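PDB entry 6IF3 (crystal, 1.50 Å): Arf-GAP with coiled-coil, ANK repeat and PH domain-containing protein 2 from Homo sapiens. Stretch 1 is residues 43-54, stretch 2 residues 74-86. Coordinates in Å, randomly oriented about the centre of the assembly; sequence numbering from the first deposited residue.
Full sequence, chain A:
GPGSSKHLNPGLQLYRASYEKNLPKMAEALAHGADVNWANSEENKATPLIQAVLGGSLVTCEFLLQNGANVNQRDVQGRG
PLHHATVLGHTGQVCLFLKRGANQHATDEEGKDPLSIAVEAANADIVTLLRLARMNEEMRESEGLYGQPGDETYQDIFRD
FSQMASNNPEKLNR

Stretch 1 (43-54) ENKATPLIQAVL
Stretch 2 74-86: RDVQGRGPLHHAT

Two ankyrin-repeat segments of one chain pack side by side, each a loop leading into a helix. Helices 48-54 and 81-86 run nearly parallel (13°), their axes 9.1 Å apart at closest approach. CA atoms pair Asn44 with Val76 (5.3 Å), Ala46 with Asp75 (4.8 Å), Ile50 with Pro81 (5.2 Å) and Val53 with Ala85 (5.9 Å).

In the loops, Asn44 and Lys45 both adopt left-handed backbone angles (60/27 and 54/31), a conformation asparagine tolerates well. Asn44 O accepts from Val76 N (2.9 Å, 163°), and Asn44 OD1, with chi1 m, accepts from Gln77 NE2 (3.3 Å). A water donates to Lys45 O (2.9 Å) and Arg74 O (2.7 Å), bridging carbonyls that cannot bond each other.

Asp75 begins a type I turn ending at Gly78, whose positive phi (78/19) favours glycine. With chi1 p, Asp75 OD1 accepts from Arg79 N (2.9 Å) and OD2 from His84 NE2 (2.9 Å), tying the turn to the helix through the imidazole (chi1 m, chi2 -69°). Ile50 CG2 lies over one face of that ring, 4.2 Å from its centroid.

Ile50 (m, t) is the principal bump: its CD1 sits against the base of the turn, 3.6 Å from Arg79 O and 4.0 Å from Asp75 CB. Thr47 (p) caps its helix, OG1 accepting from Ile50 N (3.0 Å). Pro81, in the first turn of its helix, needs no amide hydrogen; its compact ring meets Leu49 (t, p), CG to Leu49 CD2 3.6 Å, and Ile50, CG to Ile50 CG1 4.3 Å. One turn on, Val53 (t) points toward the second helix and fills a hollow lined by Pro81, His84 and Ala85. Its CG2 lies 4.2 Å from Pro81 CB, while CG1 approaches His84 CB (3.8 Å), Ala85 N (3.5 Å) and Ala85 CB (3.9 Å), where alanine's small methyl leaves room for the branched valine.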

# COMPACT_ATOMS: atom_id res chain seq x y z
N GLU A 43 8.13 26.73 -21.49
CA GLU A 43 7.35 25.50 -21.41
C GLU A 43 7.09 25.15 -19.95
O GLU A 43 7.53 24.12 -19.43
CB GLU A 43 8.06 24.35 -22.14
CG GLU A 43 8.24 24.63 -23.65
CD GLU A 43 8.80 23.45 -24.45
OE1 GLU A 43 9.08 23.68 -25.64
OE2 GLU A 43 8.90 22.34 -23.90
N ASN A 44 6.37 26.07 -19.29
CA ASN A 44 5.86 25.85 -17.93
C ASN A 44 6.93 25.59 -16.88
O ASN A 44 6.66 24.95 -15.87
CB ASN A 44 4.86 24.68 -17.92
CG ASN A 44 3.68 24.95 -18.84
OD1 ASN A 44 2.88 25.85 -18.58
ND2 ASN A 44 3.56 24.17 -19.91
N LYS A 45 8.13 26.10 -17.12
CA LYS A 45 9.26 25.85 -16.21
C LYS A 45 9.51 24.37 -15.97
O LYS A 45 10.05 23.94 -14.94
CB LYS A 45 9.05 26.60 -14.89
CG LYS A 45 9.03 28.11 -15.13
CD LYS A 45 9.26 28.92 -13.88
CE LYS A 45 9.50 30.40 -14.21
NZ LYS A 45 10.77 30.65 -14.95
N ALA A 46 9.20 23.55 -16.97
CA ALA A 46 9.56 22.15 -16.87
C ALA A 46 11.08 21.96 -16.96
O ALA A 46 11.81 22.83 -17.46
CB ALA A 46 8.84 21.32 -17.98
N THR A 47 11.51 20.80 -16.50
CA THR A 47 12.90 20.50 -16.24
C THR A 47 13.37 19.28 -17.03
O THR A 47 12.55 18.53 -17.56
CB THR A 47 13.11 20.16 -14.77
OG1 THR A 47 12.25 19.03 -14.47
CG2 THR A 47 12.75 21.33 -13.86
N PRO A 48 14.68 19.05 -17.07
CA PRO A 48 15.16 17.79 -17.66
C PRO A 48 14.55 16.57 -17.01
O PRO A 48 14.20 15.65 -17.76
CB PRO A 48 16.70 17.88 -17.46
CG PRO A 48 16.97 19.41 -17.53
CD PRO A 48 15.78 19.99 -16.78
N LEU A 49 14.39 16.56 -15.70
CA LEU A 49 13.89 15.34 -15.07
C LEU A 49 12.43 15.17 -15.40
O LEU A 49 11.99 14.02 -15.62
CB LEU A 49 14.15 15.36 -13.58
CG LEU A 49 13.74 14.11 -12.79
CD1 LEU A 49 14.39 12.85 -13.41
CD2 LEU A 49 14.18 14.27 -11.32
N ILE A 50 11.67 16.26 -15.48
CA ILE A 50 10.30 16.12 -15.93
C ILE A 50 10.26 15.62 -17.40
O ILE A 50 9.43 14.77 -17.73
CB ILE A 50 9.50 17.44 -15.75
CG1 ILE A 50 9.22 17.65 -14.26
CG2 ILE A 50 8.23 17.43 -16.56
CD1 ILE A 50 8.67 19.03 -13.94
N GLN A 51 11.15 16.11 -18.26
CA GLN A 51 11.21 15.58 -19.62
C GLN A 51 11.55 14.10 -19.64
O GLN A 51 11.05 13.36 -20.50
CB GLN A 51 12.23 16.36 -20.46
CG GLN A 51 11.70 17.80 -20.77
CD GLN A 51 10.43 17.77 -21.60
OE1 GLN A 51 10.37 17.11 -22.63
NE2 GLN A 51 9.41 18.47 -21.15
N ALA A 52 12.41 13.66 -18.72
CA ALA A 52 12.78 12.23 -18.64
C ALA A 52 11.57 11.39 -18.29
O ALA A 52 11.36 10.30 -18.83
CB ALA A 52 13.88 12.02 -17.63
N VAL A 53 10.75 11.93 -17.40
CA VAL A 53 9.51 11.23 -17.01
C VAL A 53 8.59 11.11 -18.22
O VAL A 53 8.12 10.01 -18.58
CB VAL A 53 8.81 11.97 -15.86
CG1 VAL A 53 7.36 11.40 -15.67
CG2 VAL A 53 9.64 11.85 -14.57
N LEU A 54 8.34 12.24 -18.88
CA LEU A 54 7.45 12.24 -20.05
C LEU A 54 7.93 11.31 -21.16
O LEU A 54 7.10 10.72 -21.89
CB LEU A 54 7.31 13.66 -20.60
CG LEU A 54 6.67 14.72 -19.69
CD1 LEU A 54 6.71 16.08 -20.36
CD2 LEU A 54 5.24 14.37 -19.33
N ARG A 74 9.66 21.38 -9.01
CA ARG A 74 8.35 21.46 -9.66
C ARG A 74 8.31 22.34 -10.89
O ARG A 74 9.06 23.35 -10.97
CB ARG A 74 7.31 22.01 -8.66
CG ARG A 74 7.31 21.32 -7.29
CD ARG A 74 6.59 22.17 -6.30
NE ARG A 74 6.58 21.70 -4.92
CZ ARG A 74 5.47 21.31 -4.28
NH1 ARG A 74 4.33 21.28 -4.95
NH2 ARG A 74 5.50 20.99 -2.98
N ASP A 75 7.39 22.02 -11.80
CA ASP A 75 7.04 22.98 -12.86
C ASP A 75 6.17 24.11 -12.29
O ASP A 75 5.89 24.16 -11.07
CB ASP A 75 6.35 22.29 -14.05
CG ASP A 75 5.03 21.63 -13.69
OD1 ASP A 75 4.37 22.05 -12.72
OD2 ASP A 75 4.62 20.70 -14.45
N VAL A 76 5.74 25.04 -13.16
CA VAL A 76 5.07 26.22 -12.67
C VAL A 76 3.66 25.93 -12.14
O VAL A 76 3.10 26.76 -11.43
CB VAL A 76 5.07 27.33 -13.77
CG1 VAL A 76 3.99 27.13 -14.81
CG2 VAL A 76 4.99 28.76 -13.16
N GLN A 77 3.15 24.73 -12.44
CA GLN A 77 1.87 24.27 -11.89
C GLN A 77 2.06 23.53 -10.56
O GLN A 77 1.10 22.97 -10.02
CB GLN A 77 1.16 23.35 -12.89
CG GLN A 77 0.47 24.13 -14.04
CD GLN A 77 1.43 24.52 -15.15
OE1 GLN A 77 2.41 23.81 -15.41
NE2 GLN A 77 1.15 25.64 -15.83
N GLY A 78 3.30 23.54 -10.07
CA GLY A 78 3.66 22.92 -8.79
C GLY A 78 3.81 21.42 -8.84
O GLY A 78 3.78 20.75 -7.78
N ARG A 79 4.00 20.88 -10.05
CA ARG A 79 4.06 19.43 -10.25
C ARG A 79 5.49 18.98 -10.43
O ARG A 79 6.14 19.43 -11.38
CB ARG A 79 3.23 19.04 -11.48
CG ARG A 79 1.75 19.39 -11.35
CD ARG A 79 1.04 19.39 -12.68
NE ARG A 79 -0.39 19.61 -12.47
CZ ARG A 79 -1.22 20.14 -13.36
NH1 ARG A 79 -0.76 20.55 -14.54
NH2 ARG A 79 -2.51 20.27 -13.06
N GLY A 80 5.97 18.07 -9.58
CA GLY A 80 7.30 17.51 -9.70
C GLY A 80 7.32 16.20 -10.47
O GLY A 80 6.30 15.78 -10.98
N PRO A 81 8.49 15.59 -10.60
CA PRO A 81 8.69 14.33 -11.32
C PRO A 81 7.75 13.24 -10.81
O PRO A 81 7.16 12.53 -11.63
CB PRO A 81 10.16 14.00 -11.03
CG PRO A 81 10.81 15.39 -10.93
CD PRO A 81 9.77 16.21 -10.20
N LEU A 82 7.59 13.11 -9.50
CA LEU A 82 6.71 12.06 -9.01
C LEU A 82 5.25 12.28 -9.41
O LEU A 82 4.57 11.33 -9.77
CB LEU A 82 6.83 11.94 -7.49
CG LEU A 82 5.94 10.89 -6.81
CD1 LEU A 82 6.13 9.48 -7.33
CD2 LEU A 82 6.13 10.96 -5.27
N HIS A 83 4.76 13.51 -9.35
CA HIS A 83 3.40 13.84 -9.84
C HIS A 83 3.22 13.38 -11.28
O HIS A 83 2.28 12.67 -11.63
CB HIS A 83 3.11 15.36 -9.78
CG HIS A 83 1.86 15.76 -10.53
ND1 HIS A 83 0.66 16.04 -9.91
CD2 HIS A 83 1.64 15.92 -11.86
CE1 HIS A 83 -0.25 16.35 -10.82
NE2 HIS A 83 0.32 16.28 -12.01
N HIS A 84 4.14 13.78 -12.14
CA HIS A 84 4.00 13.43 -13.54
C HIS A 84 4.11 11.94 -13.82
O HIS A 84 3.37 11.42 -14.67
CB HIS A 84 5.08 14.19 -14.38
CG HIS A 84 4.81 15.66 -14.50
ND1 HIS A 84 3.74 16.16 -15.22
CD2 HIS A 84 5.45 16.73 -13.97
CE1 HIS A 84 3.76 17.48 -15.15
NE2 HIS A 84 4.77 17.85 -14.39
N ALA A 85 5.00 11.25 -13.11
CA ALA A 85 5.12 9.81 -13.31
C ALA A 85 3.84 9.10 -12.87
O ALA A 85 3.41 8.12 -13.48
CB ALA A 85 6.30 9.27 -12.54
N THR A 86 3.23 9.61 -11.79
CA THR A 86 1.97 9.04 -11.31
C THR A 86 0.85 9.24 -12.33
O THR A 86 0.12 8.30 -12.65
CB THR A 86 1.58 9.66 -9.96
OG1 THR A 86 2.61 9.33 -9.02
CG2 THR A 86 0.23 9.09 -9.44
O HOH W 1 11.25 24.24 -12.37